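PDB 1KA2: thermostable carboxypeptidase 1 from Pyrococcus furiosus, which removes amino acids one after another from the C-terminus of peptides as a cobalt-dependent metallocarboxypeptidase of broad specificity. Local coordinates for residues I20-L34 with R46-L60. Sequence-based numbering, arbitrary orientation.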
loop_
_atom_site.group_PDB
_atom_site.type_symbol
_atom_site.label_atom_id
_atom_site.label_comp_id
_atom_site.label_asym_id
_atom_site.label_seq_id
_atom_site.Cartn_x
_atom_site.Cartn_y
_atom_site.Cartn_z
ATOM N N ILE A 20 6.992 16.871 0.618
ATOM C CA ILE A 20 5.566 17.013 0.806
ATOM C C ILE A 20 4.900 16.045 -0.166
ATOM O O ILE A 20 3.978 15.316 0.203
ATOM C CB ILE A 20 5.104 18.458 0.525
ATOM C CG1 ILE A 20 5.698 19.403 1.574
ATOM C CG2 ILE A 20 3.600 18.515 0.524
ATOM C CD1 ILE A 20 5.308 20.889 1.376
ATOM N N TRP A 21 5.382 16.030 -1.408
ATOM C CA TRP A 21 4.827 15.136 -2.411
ATOM C C TRP A 21 4.952 13.672 -1.973
ATOM O O TRP A 21 4.027 12.884 -2.155
ATOM C CB TRP A 21 5.530 15.327 -3.766
ATOM C CG TRP A 21 5.077 14.324 -4.800
ATOM C CD1 TRP A 21 4.007 14.432 -5.643
ATOM C CD2 TRP A 21 5.627 13.022 -5.016
ATOM N NE1 TRP A 21 3.850 13.272 -6.367
ATOM C CE2 TRP A 21 4.833 12.387 -6.001
ATOM C CE3 TRP A 21 6.716 12.323 -4.468
ATOM C CZ2 TRP A 21 5.092 11.083 -6.456
ATOM C CZ3 TRP A 21 6.975 11.016 -4.918
ATOM C CH2 TRP A 21 6.161 10.414 -5.902
ATOM N N ALA A 22 6.089 13.307 -1.391
ATOM C CA ALA A 22 6.298 11.930 -0.950
ATOM C C ALA A 22 5.307 11.490 0.139
ATOM O O ALA A 22 4.809 10.360 0.120
ATOM C CB ALA A 22 7.735 11.762 -0.462
ATOM N N ILE A 23 5.036 12.367 1.103
ATOM C CA ILE A 23 4.079 12.025 2.146
ATOM C C ILE A 23 2.725 11.769 1.473
ATOM O O ILE A 23 2.012 10.842 1.846
ATOM C CB ILE A 23 3.955 13.163 3.191
ATOM C CG1 ILE A 23 5.285 13.320 3.931
ATOM C CG2 ILE A 23 2.850 12.853 4.199
ATOM C CD1 ILE A 23 5.277 14.451 4.939
ATOM N N GLY A 24 2.390 12.574 0.462
ATOM C CA GLY A 24 1.129 12.401 -0.254
ATOM C C GLY A 24 1.075 11.079 -1.010
ATOM O O GLY A 24 0.040 10.399 -1.054
ATOM N N HIS A 25 2.191 10.715 -1.628
ATOM C CA HIS A 25 2.269 9.450 -2.338
ATOM C C HIS A 25 1.926 8.389 -1.303
ATOM O O HIS A 25 1.089 7.517 -1.520
ATOM C CB HIS A 25 3.690 9.223 -2.826
ATOM C CG HIS A 25 3.895 7.894 -3.474
ATOM N ND1 HIS A 25 3.469 7.619 -4.756
ATOM C CD2 HIS A 25 4.480 6.761 -3.019
ATOM C CE1 HIS A 25 3.785 6.372 -5.063
ATOM N NE2 HIS A 25 4.400 5.830 -4.026
ATOM N N ALA A 26 2.581 8.493 -0.155
ATOM C CA ALA A 26 2.362 7.553 0.933
ATOM C C ALA A 26 0.897 7.567 1.397
ATOM O O ALA A 26 0.307 6.517 1.585
ATOM C CB ALA A 26 3.302 7.880 2.090
ATOM N N GLN A 27 0.299 8.746 1.559
ATOM C CA GLN A 27 -1.103 8.805 1.995
ATOM C C GLN A 27 -2.034 8.066 1.032
ATOM O O GLN A 27 -2.945 7.364 1.460
ATOM C CB GLN A 27 -1.575 10.265 2.155
ATOM C CG GLN A 27 -1.031 11.005 3.377
ATOM C CD GLN A 27 -1.746 10.655 4.682
ATOM O OE1 GLN A 27 -1.944 11.517 5.547
ATOM N NE2 GLN A 27 -2.122 9.394 4.834
ATOM N N SER A 28 -1.808 8.220 -0.269
ATOM C CA SER A 28 -2.641 7.552 -1.276
ATOM C C SER A 28 -2.549 6.037 -1.165
ATOM O O SER A 28 -3.561 5.320 -1.208
ATOM C CB SER A 28 -2.211 7.962 -2.687
ATOM O OG SER A 28 -2.404 9.345 -2.905
ATOM N N VAL A 29 -1.324 5.546 -1.043
ATOM C CA VAL A 29 -1.107 4.119 -0.929
ATOM C C VAL A 29 -1.815 3.588 0.314
ATOM O O VAL A 29 -2.434 2.534 0.276
ATOM C CB VAL A 29 0.400 3.800 -0.871
ATOM C CG1 VAL A 29 0.611 2.317 -0.647
ATOM C CG2 VAL A 29 1.044 4.210 -2.193
ATOM N N LEU A 30 -1.734 4.342 1.403
ATOM C CA LEU A 30 -2.375 3.970 2.663
ATOM C C LEU A 30 -3.885 3.869 2.524
ATOM O O LEU A 30 -4.488 2.876 2.929
ATOM C CB LEU A 30 -2.024 5.003 3.739
ATOM C CG LEU A 30 -0.918 4.637 4.727
ATOM C CD1 LEU A 30 0.094 3.738 4.080
ATOM C CD2 LEU A 30 -0.277 5.911 5.267
ATOM N N GLY A 31 -4.495 4.908 1.953
ATOM C CA GLY A 31 -5.936 4.924 1.768
ATOM C C GLY A 31 -6.402 3.843 0.826
ATOM O O GLY A 31 -7.371 3.133 1.106
ATOM N N TRP A 32 -5.716 3.704 -0.301
ATOM C CA TRP A 32 -6.078 2.674 -1.261
ATOM C C TRP A 32 -6.014 1.303 -0.601
ATOM O O TRP A 32 -6.950 0.504 -0.687
ATOM C CB TRP A 32 -5.116 2.707 -2.464
ATOM C CG TRP A 32 -5.353 1.626 -3.483
ATOM C CD1 TRP A 32 -6.281 1.629 -4.482
ATOM C CD2 TRP A 32 -4.661 0.371 -3.579
ATOM N NE1 TRP A 32 -6.214 0.454 -5.194
ATOM C CE2 TRP A 32 -5.226 -0.335 -4.660
ATOM C CE3 TRP A 32 -3.615 -0.223 -2.850
ATOM C CZ2 TRP A 32 -4.783 -1.614 -5.039
ATOM C CZ3 TRP A 32 -3.173 -1.496 -3.223
ATOM C CH2 TRP A 32 -3.756 -2.177 -4.309
ATOM N N ASP A 33 -4.896 1.026 0.064
ATOM C CA ASP A 33 -4.715 -0.275 0.698
ATOM C C ASP A 33 -5.759 -0.503 1.784
ATOM O O ASP A 33 -6.283 -1.608 1.937
ATOM C CB ASP A 33 -3.293 -0.397 1.277
ATOM C CG ASP A 33 -3.107 -1.664 2.074
ATOM O OD1 ASP A 33 -3.232 -1.617 3.318
ATOM O OD2 ASP A 33 -2.871 -2.712 1.444
ATOM N N LEU A 34 -6.071 0.548 2.535
ATOM C CA LEU A 34 -7.081 0.426 3.572
ATOM C C LEU A 34 -8.381 -0.114 2.963
ATOM O O LEU A 34 -8.985 -1.030 3.518
ATOM C CB LEU A 34 -7.292 1.783 4.258
ATOM C CG LEU A 34 -8.594 2.161 4.987
ATOM C CD1 LEU A 34 -9.310 0.975 5.558
ATOM C CD2 LEU A 34 -8.241 3.156 6.079
ATOM N N ARG A 46 -3.489 1.798 11.066
ATOM C CA ARG A 46 -3.514 2.519 9.803
ATOM C C ARG A 46 -3.957 3.957 10.090
ATOM O O ARG A 46 -3.324 4.912 9.629
ATOM C CB ARG A 46 -4.486 1.848 8.824
ATOM C CG ARG A 46 -4.642 2.550 7.455
ATOM C CD ARG A 46 -3.296 2.831 6.788
ATOM N NE ARG A 46 -2.503 1.616 6.724
ATOM C CZ ARG A 46 -2.638 0.663 5.810
ATOM N NH1 ARG A 46 -3.539 0.783 4.840
ATOM N NH2 ARG A 46 -1.900 -0.438 5.897
ATOM N N SER A 47 -5.010 4.103 10.891
ATOM C CA SER A 47 -5.572 5.417 11.233
ATOM C C SER A 47 -4.588 6.365 11.904
ATOM O O SER A 47 -4.490 7.529 11.521
ATOM C CB SER A 47 -6.813 5.256 12.132
ATOM O OG SER A 47 -6.444 5.182 13.504
ATOM N N VAL A 48 -3.861 5.884 12.908
ATOM C CA VAL A 48 -2.893 6.735 13.590
ATOM C C VAL A 48 -1.772 7.104 12.619
ATOM O O VAL A 48 -1.258 8.220 12.655
ATOM C CB VAL A 48 -2.293 6.029 14.831
ATOM C CG1 VAL A 48 -3.296 5.989 15.963
ATOM C CG2 VAL A 48 -1.912 4.627 14.466
ATOM N N ALA A 49 -1.388 6.175 11.753
ATOM C CA ALA A 49 -0.331 6.466 10.776
ATOM C C ALA A 49 -0.818 7.554 9.815
ATOM O O ALA A 49 -0.088 8.490 9.495
ATOM C CB ALA A 49 0.059 5.203 9.998
ATOM N N GLN A 50 -2.059 7.429 9.353
ATOM C CA GLN A 50 -2.620 8.438 8.450
ATOM C C GLN A 50 -2.655 9.794 9.146
ATOM O O GLN A 50 -2.349 10.822 8.536
ATOM C CB GLN A 50 -4.031 8.053 8.029
ATOM C CG GLN A 50 -4.087 6.915 7.058
ATOM C CD GLN A 50 -5.507 6.529 6.736
ATOM O OE1 GLN A 50 -6.301 6.248 7.639
ATOM N NE2 GLN A 50 -5.841 6.505 5.453
ATOM N N GLY A 51 -3.011 9.791 10.430
ATOM C CA GLY A 51 -3.076 11.034 11.180
ATOM C C GLY A 51 -1.738 11.727 11.425
ATOM O O GLY A 51 -1.620 12.947 11.278
ATOM N N GLU A 52 -0.724 10.963 11.809
ATOM C CA GLU A 52 0.586 11.544 12.062
ATOM C C GLU A 52 1.135 12.210 10.797
ATOM O O GLU A 52 1.709 13.300 10.863
ATOM C CB GLU A 52 1.548 10.460 12.551
ATOM C CG GLU A 52 1.248 9.903 13.933
ATOM C CD GLU A 52 1.445 10.937 15.044
ATOM O OE1 GLU A 52 2.282 11.846 14.888
ATOM O OE2 GLU A 52 0.772 10.834 16.083
ATOM N N LEU A 53 0.951 11.554 9.648
ATOM C CA LEU A 53 1.423 12.080 8.368
ATOM C C LEU A 53 0.691 13.347 7.947
ATOM O O LEU A 53 1.302 14.252 7.384
ATOM C CB LEU A 53 1.286 11.022 7.261
ATOM C CG LEU A 53 2.185 9.792 7.431
ATOM C CD1 LEU A 53 1.905 8.765 6.341
ATOM C CD2 LEU A 53 3.643 10.243 7.405
ATOM N N SER A 54 -0.613 13.418 8.205
ATOM C CA SER A 54 -1.369 14.617 7.837
ATOM C C SER A 54 -0.845 15.800 8.621
ATOM O O SER A 54 -0.719 16.899 8.082
ATOM C CB SER A 54 -2.863 14.451 8.120
ATOM O OG SER A 54 -3.478 13.692 7.098
ATOM N N VAL A 55 -0.539 15.586 9.896
ATOM C CA VAL A 55 -0.002 16.675 10.691
ATOM C C VAL A 55 1.414 17.013 10.217
ATOM O O VAL A 55 1.810 18.174 10.199
ATOM C CB VAL A 55 0.044 16.323 12.196
ATOM C CG1 VAL A 55 0.814 17.395 12.959
ATOM C CG2 VAL A 55 -1.382 16.210 12.747
ATOM N N LEU A 56 2.169 15.997 9.815
ATOM C CA LEU A 56 3.532 16.223 9.365
ATOM C C LEU A 56 3.496 17.023 8.077
ATOM O O LEU A 56 4.233 17.998 7.904
ATOM C CB LEU A 56 4.243 14.887 9.116
ATOM C CG LEU A 56 5.754 14.816 9.371
ATOM C CD1 LEU A 56 6.302 13.530 8.743
ATOM C CD2 LEU A 56 6.455 16.037 8.794
ATOM N N SER A 57 2.620 16.597 7.177
ATOM C CA SER A 57 2.454 17.240 5.883
ATOM C C SER A 57 2.139 18.733 6.035
ATOM O O SER A 57 2.811 19.583 5.444
ATOM C CB SER A 57 1.335 16.537 5.116
ATOM O OG SER A 57 1.429 16.814 3.738
ATOM N N HIS A 58 1.111 19.032 6.829
ATOM C CA HIS A 58 0.659 20.397 7.108
ATOM C C HIS A 58 1.806 21.217 7.692
ATOM O O HIS A 58 1.970 22.396 7.380
ATOM C CB HIS A 58 -0.510 20.354 8.111
ATOM C CG HIS A 58 -1.023 21.705 8.524
ATOM N ND1 HIS A 58 -1.770 22.509 7.689
ATOM C CD2 HIS A 58 -0.922 22.376 9.696
ATOM C CE1 HIS A 58 -2.112 23.613 8.329
ATOM N NE2 HIS A 58 -1.610 23.557 9.550
ATOM N N GLU A 59 2.591 20.580 8.553
ATOM C CA GLU A 59 3.722 21.234 9.186
ATOM C C GLU A 59 4.764 21.644 8.147
ATOM O O GLU A 59 5.295 22.750 8.198
ATOM C CB GLU A 59 4.347 20.295 10.214
ATOM C CG GLU A 59 5.460 20.915 11.029
ATOM C CD GLU A 59 6.005 19.969 12.082
ATOM O OE1 GLU A 59 5.234 19.575 12.993
ATOM O OE2 GLU A 59 7.207 19.621 11.993
ATOM N N LEU A 60 5.044 20.750 7.201
ATOM C CA LEU A 60 6.028 21.023 6.152
ATOM C C LEU A 60 5.553 22.109 5.183
ATOM O O LEU A 60 6.340 22.942 4.725
ATOM C CB LEU A 60 6.333 19.734 5.370
ATOM C CG LEU A 60 7.078 18.600 6.088
ATOM C CD1 LEU A 60 7.208 17.394 5.163
ATOM C CD2 LEU A 60 8.457 19.071 6.512
HETATM O O HOH W 1 1.327 15.940 1.460
HETATM O O HOH W 2 -4.101 7.831 4.022
#
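Ile23 of helix 8-36 fits as a knob into a hole formed by Leu53, Leu56, Ser57 and Leu60 of helix 43-61, in an antiparallel helical hairpin in the N-terminal part of the chain, away from the metal site. The axes of segments 20-34 and 46-60 approach to 9.8 Å, with their N-to-C directions 158° apart. Ile23 CD1 meets Leu60 CD1 at 3.5 Å, while its other branch, CG2, rests against Leu53 CB; CG1 is anti to the carbonyl carbon (chi1 -65°), which sends the two branches to different walls of the hole. Farther along, the side chains of Leu30 and Leu53 cross at about a right angle, CD2 of Leu30 touching CD1 of Leu53 at 3.7 Å. Gln50 is the reciprocal knob, stretched beyond CG among Gln27, Leu30, Gly31 and Leu34. Its NE2 donates to a water that in turn donates to Gln27 O.

The polar end belongs to Arg46. Bends at chi2 and chi3 lay its CD against Leu30 CG (3.6 Å), with Leu30 CD1 over one face of the guanidinium. In a salt bridge, Arg46 NH1 (2.9 Å) and NH2 (3.1 Å) both reach Asp33 OD1, NH1 using the anti lone pair of that oxygen, and NH1 adds a weak bond to Leu30 O. Asp33 OD2 forms a salt bridge with Arg250 of the second subunit, and Arg46 NE is hydrogen-bonded to His25 of that subunit. The carboxylate is thus shared between an arginine of its own chain and one across the homodimer interface, so the chemistry that closes the hairpin also ties it to the partner subunit, and the flanking positive charges would favour an ionised Asp33.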